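Local coordinates for L-aspartate semialdehyde sulfurtransferase (Methanocaldococcus jannaschii, PDB 3KPC), which probably catalyses, with MJ0099, the formation of homocysteine from sulfide and aspartate semialdehyde, binding S-adenosylmethionine and methylthioadenosine through its C-terminal CBS domain pair, at residues I34-I39 with I110-D115; P13-S18 with P38-H43. All coordinates share one frame; numbering follows the deposited sequence.

Interaction 1: residues I34-I39 with I110-D115; sequences INHLPI and IVTSED. With MTA (5'-deoxy-5'-methylthioadenosine), chain C; SAM (S-adenosylmethionine), chain B.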
loop_
_atom_site.group_PDB
_atom_site.type_symbol
_atom_site.label_atom_id
_atom_site.label_comp_id
_atom_site.label_asym_id
_atom_site.label_seq_id
_atom_site.Cartn_x
_atom_site.Cartn_y
_atom_site.Cartn_z
ATOM N N ILE A 34 -0.993 -1.385 9.538
ATOM C CA ILE A 34 0.095 -1.546 8.584
ATOM C C ILE A 34 -0.348 -2.451 7.438
ATOM O O ILE A 34 -1.358 -3.150 7.543
ATOM C CB ILE A 34 1.355 -2.148 9.263
ATOM C CG1 ILE A 34 1.015 -3.482 9.951
ATOM C CG2 ILE A 34 1.957 -1.148 10.260
ATOM C CD1 ILE A 34 2.210 -4.252 10.490
ATOM N N ASN A 35 0.415 -2.437 6.350
ATOM C CA ASN A 35 0.147 -3.289 5.196
ATOM C C ASN A 35 1.266 -4.288 4.929
ATOM O O ASN A 35 1.170 -5.082 3.995
ATOM C CB ASN A 35 -0.079 -2.436 3.946
ATOM C CG ASN A 35 -1.379 -1.671 3.993
ATOM O OD1 ASN A 35 -2.452 -2.231 3.773
ATOM N ND2 ASN A 35 -1.293 -0.377 4.281
ATOM N N HIS A 36 2.324 -4.244 5.741
ATOM C CA HIS A 36 3.497 -5.104 5.534
ATOM C C HIS A 36 3.856 -5.906 6.767
ATOM O O HIS A 36 3.905 -5.373 7.877
ATOM C CB HIS A 36 4.715 -4.281 5.117
ATOM C CG HIS A 36 4.497 -3.484 3.877
ATOM N ND1 HIS A 36 3.860 -2.264 3.887
ATOM C CD2 HIS A 36 4.783 -3.749 2.580
ATOM C CE1 HIS A 36 3.776 -1.799 2.653
ATOM N NE2 HIS A 36 4.329 -2.681 1.839
ATOM N N LEU A 37 4.133 -7.186 6.553
ATOM C CA LEU A 37 4.479 -8.087 7.635
ATOM C C LEU A 37 5.637 -8.990 7.215
ATOM O O LEU A 37 5.420 -10.031 6.585
ATOM C CB LEU A 37 3.257 -8.911 8.063
ATOM C CG LEU A 37 3.424 -9.829 9.281
ATOM C CD1 LEU A 37 3.725 -9.043 10.558
ATOM C CD2 LEU A 37 2.193 -10.700 9.465
ATOM N N PRO A 38 6.878 -8.576 7.541
ATOM C CA PRO A 38 8.031 -9.445 7.332
ATOM C C PRO A 38 7.857 -10.748 8.115
ATOM O O PRO A 38 7.442 -10.722 9.278
ATOM C CB PRO A 38 9.195 -8.626 7.905
ATOM C CG PRO A 38 8.743 -7.209 7.811
ATOM C CD PRO A 38 7.270 -7.261 8.084
ATOM N N ILE A 39 8.155 -11.872 7.466
ATOM C CA ILE A 39 8.100 -13.184 8.100
ATOM C C ILE A 39 9.527 -13.610 8.423
ATOM O O ILE A 39 10.409 -13.549 7.559
ATOM C CB ILE A 39 7.414 -14.232 7.183
ATOM C CG1 ILE A 39 6.041 -13.732 6.697
ATOM C CG2 ILE A 39 7.299 -15.581 7.886
ATOM C CD1 ILE A 39 5.014 -13.439 7.800
ATOM N N ILE A 110 11.336 -1.168 8.757
ATOM C CA ILE A 110 10.773 -1.224 7.409
ATOM C C ILE A 110 10.581 0.183 6.859
ATOM O O ILE A 110 10.275 1.121 7.604
ATOM C CB ILE A 110 9.440 -2.037 7.369
ATOM C CG1 ILE A 110 9.003 -2.306 5.917
ATOM C CG2 ILE A 110 8.344 -1.307 8.121
ATOM C CD1 ILE A 110 8.124 -3.538 5.738
ATOM N N VAL A 111 10.797 0.331 5.557
ATOM C CA VAL A 111 10.490 1.570 4.860
ATOM C C VAL A 111 9.433 1.256 3.806
ATOM O O VAL A 111 9.622 0.348 2.993
ATOM C CB VAL A 111 11.747 2.172 4.181
ATOM C CG1 VAL A 111 11.391 3.428 3.385
ATOM C CG2 VAL A 111 12.817 2.494 5.216
ATOM N N THR A 112 8.326 1.990 3.813
ATOM C CA THR A 112 7.274 1.775 2.810
ATOM C C THR A 112 7.151 2.958 1.857
ATOM O O THR A 112 7.776 4.004 2.068
ATOM C CB THR A 112 5.896 1.537 3.455
ATOM O OG1 THR A 112 5.465 2.746 4.100
ATOM C CG2 THR A 112 5.962 0.402 4.475
ATOM N N SER A 113 6.336 2.792 0.816
ATOM C CA SER A 113 6.059 3.880 -0.116
ATOM C C SER A 113 5.381 5.070 0.574
ATOM O O SER A 113 5.559 6.208 0.143
ATOM C CB SER A 113 5.243 3.394 -1.319
ATOM O OG SER A 113 3.965 2.931 -0.922
ATOM N N GLU A 114 4.622 4.808 1.644
ATOM C CA GLU A 114 4.018 5.883 2.443
ATOM C C GLU A 114 5.065 6.730 3.169
ATOM O O GLU A 114 4.899 7.946 3.294
ATOM C CB GLU A 114 2.996 5.331 3.444
ATOM C CG GLU A 114 1.755 4.735 2.789
ATOM C CD GLU A 114 0.788 4.156 3.800
ATOM O OE1 GLU A 114 0.449 4.857 4.779
ATOM O OE2 GLU A 114 0.359 2.998 3.614
ATOM N N ASP A 115 6.137 6.092 3.639
ATOM C CA ASP A 115 7.242 6.804 4.289
ATOM C C ASP A 115 7.979 7.717 3.312
ATOM O O ASP A 115 8.349 8.842 3.659
ATOM C CB ASP A 115 8.230 5.828 4.933
ATOM C CG ASP A 115 7.595 4.970 6.008
ATOM O OD1 ASP A 115 6.854 5.509 6.861
ATOM O OD2 ASP A 115 7.854 3.748 6.005
HETATM C CS MTA C . 2.602 -0.647 5.814
HETATM S "S5'" MTA C . 2.257 1.074 5.563
HETATM C "C5'" MTA C . 2.028 1.566 7.334
HETATM C "C4'" MTA C . 3.151 2.482 7.932
HETATM O "O4'" MTA C . 3.575 1.947 9.224
HETATM C "C2'" MTA C . 5.491 1.794 7.763
HETATM O "O2'" MTA C . 6.718 2.623 7.927
HETATM C "C3'" MTA C . 4.383 2.542 7.019
HETATM O "O3'" MTA C . 4.772 3.948 6.766
HETATM C "C1'" MTA C . 4.909 1.367 9.106
HETATM N N9 MTA C . 4.994 -0.128 9.005
HETATM C C8 MTA C . 4.618 -0.893 7.975
HETATM N N7 MTA C . 4.864 -2.176 8.238
HETATM C C5 MTA C . 5.412 -2.233 9.444
HETATM C C6 MTA C . 5.877 -3.268 10.242
HETATM N N6 MTA C . 5.819 -4.531 9.820
HETATM N N1 MTA C . 6.401 -2.971 11.444
HETATM C C2 MTA C . 6.457 -1.721 11.879
HETATM N N3 MTA C . 6.027 -0.710 11.141
HETATM C C4 MTA C . 5.499 -0.935 9.927
HETATM N N SAM B . -1.597 3.737 6.417
HETATM C CA SAM B . -2.252 2.415 6.176
HETATM C C SAM B . -2.994 2.422 4.827
HETATM O O SAM B . -2.975 3.408 4.091
HETATM O OXT SAM B . -3.630 1.438 4.448
HETATM C CB SAM B . -3.221 2.058 7.323
HETATM C CG SAM B . -4.067 3.245 7.798
HETATM S SD SAM B . -5.370 3.753 6.618
HETATM C CE SAM B . -6.276 4.873 7.674
HETATM C "C5'" SAM B . -6.580 2.391 6.407
HETATM C "C4'" SAM B . -7.885 2.865 5.761
HETATM O "O4'" SAM B . -7.534 3.876 4.794
HETATM C "C3'" SAM B . -8.646 1.799 4.961
HETATM O "O3'" SAM B . -9.881 1.530 5.632
HETATM C "C2'" SAM B . -8.901 2.475 3.610
HETATM O "O2'" SAM B . -10.250 2.273 3.156
HETATM C "C1'" SAM B . -8.680 3.946 3.964
HETATM N N9 SAM B . -8.377 4.767 2.768
HETATM C C8 SAM B . -7.526 4.472 1.784
HETATM N N7 SAM B . -7.528 5.454 0.881
HETATM C C5 SAM B . -8.385 6.384 1.298
HETATM C C6 SAM B . -8.816 7.612 0.801
HETATM N N6 SAM B . -8.339 8.093 -0.347
HETATM N N1 SAM B . -9.726 8.322 1.494
HETATM C C2 SAM B . -10.218 7.869 2.641
HETATM N N3 SAM B . -9.829 6.703 3.141
HETATM C C4 SAM B . -8.923 5.945 2.496
#
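H36 and I110 meet where the two CBS motifs of the chain face each other. No hydrogen bond joins the two segments directly; the closest touches are made by methyl groups. I110 holds CG1 trans to its own N (chi1 -170°), which carries CD1 to within 3.5 Å of H36 CB, its side chain at about a right angle to the histidine's. T112 CG2 comes obliquely to the same ring, 3.4 Å from H36 ND1, a buried nitrogen without a polar partner; NE2 bonds to S96.

Much of the joining runs through MTA. Its adenine is sandwiched: I110 CG2 lies 3.3 Å from MTA C5 over one face and I34 CG2 3.4 Å from MTA N9 over the other, while the 6-amino group donates to H36 O.

D115 grips the ribose with both oxygens, OD2 taking MTA O2' at 2.5 Å and OD1 taking MTA O3' at 2.6 Å. OD2 also accepts from T112 N, closing the capping box that starts helix 113-123, and R118 pairs with OD1. With an alanine here, both ribose hydroxyls would probably lose their acceptor and R118 its counter-charge.

SAM, held largely by the second subunit, bridges N35 and E114: N35 ND2 donates almost straight to SAM OXT (3.0 Å, 174°), and E114 OE1 accepts from the SAM amine. With about 198 Å² buried directly between these segments, their approach probably depends on the ligands, consistent with ligand-triggered closure.

Interaction 2: residues P13-S18 with P38-H43; sequences PITAHS and PIVDEH. With MTA (5'-deoxy-5'-methylthioadenosine), chain C.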
loop_
_atom_site.group_PDB
_atom_site.type_symbol
_atom_site.label_atom_id
_atom_site.label_comp_id
_atom_site.label_asym_id
_atom_site.label_seq_id
_atom_site.Cartn_x
_atom_site.Cartn_y
_atom_site.Cartn_z
ATOM N N PRO A 13 10.461 -3.153 14.344
ATOM C CA PRO A 13 9.722 -3.827 13.290
ATOM C C PRO A 13 8.666 -4.757 13.877
ATOM O O PRO A 13 8.896 -5.392 14.911
ATOM C CB PRO A 13 10.803 -4.626 12.561
ATOM C CG PRO A 13 11.846 -4.885 13.581
ATOM C CD PRO A 13 11.801 -3.745 14.561
ATOM N N ILE A 14 7.507 -4.806 13.230
ATOM C CA ILE A 14 6.486 -5.790 13.550
ATOM C C ILE A 14 6.704 -6.964 12.602
ATOM O O ILE A 14 6.652 -6.794 11.382
ATOM C CB ILE A 14 5.052 -5.211 13.374
ATOM C CG1 ILE A 14 4.849 -3.949 14.230
ATOM C CG2 ILE A 14 3.989 -6.273 13.675
ATOM C CD1 ILE A 14 5.041 -4.137 15.737
ATOM N N THR A 15 6.975 -8.143 13.155
ATOM C CA THR A 15 7.229 -9.340 12.346
ATOM C C THR A 15 6.405 -10.516 12.853
ATOM O O THR A 15 5.781 -10.436 13.913
ATOM C CB THR A 15 8.724 -9.744 12.364
ATOM O OG1 THR A 15 9.115 -10.100 13.697
ATOM C CG2 THR A 15 9.617 -8.620 11.850
ATOM N N ALA A 16 6.410 -11.611 12.098
ATOM C CA ALA A 16 5.751 -12.836 12.530
ATOM C C ALA A 16 6.490 -14.057 12.007
ATOM O O ALA A 16 7.298 -13.958 11.081
ATOM C CB ALA A 16 4.300 -12.853 12.067
ATOM N N HIS A 17 6.213 -15.205 12.611
ATOM C CA HIS A 17 6.715 -16.481 12.119
ATOM C C HIS A 17 5.755 -17.045 11.066
ATOM O O HIS A 17 4.590 -16.643 11.005
ATOM C CB HIS A 17 6.927 -17.448 13.291
ATOM C CG HIS A 17 7.897 -16.937 14.314
ATOM N ND1 HIS A 17 9.188 -16.582 13.989
ATOM C CD2 HIS A 17 7.767 -16.704 15.642
ATOM C CE1 HIS A 17 9.813 -16.152 15.070
ATOM N NE2 HIS A 17 8.973 -16.219 16.089
ATOM N N SER A 18 6.245 -17.969 10.239
ATOM C CA SER A 18 5.487 -18.466 9.082
ATOM C C SER A 18 4.344 -19.419 9.439
ATOM O O SER A 18 3.512 -19.748 8.584
ATOM C CB SER A 18 6.427 -19.140 8.076
ATOM O OG SER A 18 6.878 -20.397 8.557
ATOM N N PRO A 38 6.878 -8.576 7.541
ATOM C CA PRO A 38 8.031 -9.445 7.332
ATOM C C PRO A 38 7.857 -10.748 8.115
ATOM O O PRO A 38 7.442 -10.722 9.278
ATOM C CB PRO A 38 9.195 -8.626 7.905
ATOM C CG PRO A 38 8.743 -7.209 7.811
ATOM C CD PRO A 38 7.270 -7.261 8.084
ATOM N N ILE A 39 8.155 -11.872 7.466
ATOM C CA ILE A 39 8.100 -13.184 8.100
ATOM C C ILE A 39 9.527 -13.610 8.423
ATOM O O ILE A 39 10.409 -13.549 7.559
ATOM C CB ILE A 39 7.414 -14.232 7.183
ATOM C CG1 ILE A 39 6.041 -13.732 6.697
ATOM C CG2 ILE A 39 7.299 -15.581 7.886
ATOM C CD1 ILE A 39 5.014 -13.439 7.800
ATOM N N VAL A 40 9.759 -14.007 9.671
ATOM C CA VAL A 40 11.104 -14.343 10.133
ATOM C C VAL A 40 11.148 -15.746 10.727
ATOM O O VAL A 40 10.127 -16.269 11.188
ATOM C CB VAL A 40 11.645 -13.307 11.167
ATOM C CG1 VAL A 40 11.838 -11.939 10.521
ATOM C CG2 VAL A 40 10.729 -13.213 12.393
ATOM N N ASP A 41 12.333 -16.352 10.702
ATOM C CA ASP A 41 12.528 -17.662 11.309
ATOM C C ASP A 41 12.708 -17.536 12.825
ATOM O O ASP A 41 12.568 -16.444 13.388
ATOM C CB ASP A 41 13.680 -18.439 10.633
ATOM C CG ASP A 41 15.061 -17.825 10.888
ATOM O OD1 ASP A 41 15.206 -16.941 11.758
ATOM O OD2 ASP A 41 16.019 -18.250 10.202
ATOM N N GLU A 42 13.016 -18.655 13.472
ATOM C CA GLU A 42 13.125 -18.702 14.930
ATOM C C GLU A 42 14.308 -17.889 15.471
ATOM O O GLU A 42 14.347 -17.554 16.658
ATOM C CB GLU A 42 13.166 -20.153 15.434
ATOM C CG GLU A 42 13.914 -21.146 14.538
ATOM C CD GLU A 42 13.004 -21.850 13.538
ATOM O OE1 GLU A 42 12.676 -23.040 13.769
ATOM O OE2 GLU A 42 12.610 -21.213 12.524
ATOM N N HIS A 43 15.252 -17.565 14.587
ATOM C CA HIS A 43 16.418 -16.741 14.928
ATOM C C HIS A 43 16.225 -15.266 14.551
ATOM O O HIS A 43 17.162 -14.465 14.650
ATOM C CB HIS A 43 17.681 -17.294 14.252
ATOM C CG HIS A 43 17.776 -18.789 14.271
ATOM N ND1 HIS A 43 17.931 -19.509 15.436
ATOM C CD2 HIS A 43 17.734 -19.698 13.270
ATOM C CE1 HIS A 43 17.979 -20.798 15.151
ATOM N NE2 HIS A 43 17.862 -20.940 13.843
HETATM C CS MTA C . 2.602 -0.647 5.814
HETATM S "S5'" MTA C . 2.257 1.074 5.563
HETATM C "C5'" MTA C . 2.028 1.566 7.334
HETATM C "C4'" MTA C . 3.151 2.482 7.932
HETATM O "O4'" MTA C . 3.575 1.947 9.224
HETATM C "C2'" MTA C . 5.491 1.794 7.763
HETATM O "O2'" MTA C . 6.718 2.623 7.927
HETATM C "C3'" MTA C . 4.383 2.542 7.019
HETATM O "O3'" MTA C . 4.772 3.948 6.766
HETATM C "C1'" MTA C . 4.909 1.367 9.106
HETATM N N9 MTA C . 4.994 -0.128 9.005
HETATM C C8 MTA C . 4.618 -0.893 7.975
HETATM N N7 MTA C . 4.864 -2.176 8.238
HETATM C C5 MTA C . 5.412 -2.233 9.444
HETATM C C6 MTA C . 5.877 -3.268 10.242
HETATM N N6 MTA C . 5.819 -4.531 9.820
HETATM N N1 MTA C . 6.401 -2.971 11.444
HETATM C C2 MTA C . 6.457 -1.721 11.879
HETATM N N3 MTA C . 6.027 -0.710 11.141
HETATM C C4 MTA C . 5.499 -0.935 9.927
HETATM O O HOH W 1 9.014 -18.698 10.567
#
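A16 and I39 form a single parallel beta bridge, A16 N donating to P38 O (3.1 Å) and V40 N to A16 O (2.8 Å), although the touching parts run 63° apart end to end and soon diverge. Helix 22-32 lies between the two segments in sequence, and the order extended arm, helix, parallel-bridged strand 36-40 resembles the beta-alpha-beta start of a CBS motif, here the first of the chain. I39 CA and T15 CA add CH...O contacts to the bridging carbonyls.

T15 crosses both P38 and V40 at about a right angle. Its CG2 rests 4.0 Å from P38 CB while OG1 lies against V40 CG2. Beyond the bridge, I39 sets CG2 against S18 CB and the backbone N of S18, whose hydroxyl turns to E67.

Toward the pocket the arm reads the adenine edge of MTA: I14 N donates to MTA N1 at 2.8 Å, and MTA N6 donates back to I14 O. P38 CD packs against that same carbonyl, 3.4 Å from I14 O, and also touches the amino group.

At the other end H17, its CG anti to the carbonyl carbon (chi1 -59°), turns its ring back so that its edge meets the end of the strand. ND1 donates in the ring plane to V40 O at 3.0 Å, arriving from above the carbonyl plane. An Asx turn follows, D41 OD1 accepting from H43 N. V40 O has a second donor: a water 2.7 Å from it, which in turn accepts from S18 N.

From the N terminus, the arm 13-18 comes first, and helix 22-32 carries the chain back to strand 36-40, where interaction 2 closes a short loop within the first CBS motif. Interaction 1 begins just before and on that strand, sharing P38 and I39, and closes at the end of strand 107-112 and the start of helix 113-123, within the second motif. The two loops therefore cross rather than nest: 34-39 begins before the first has closed. L37 joins the sites directly, packing on I14, T15 and A16. MTA ties them further: interaction 2 meets the N1/N6 edge of its adenine, while interaction 1 takes the ring faces, N6 again and the ribose.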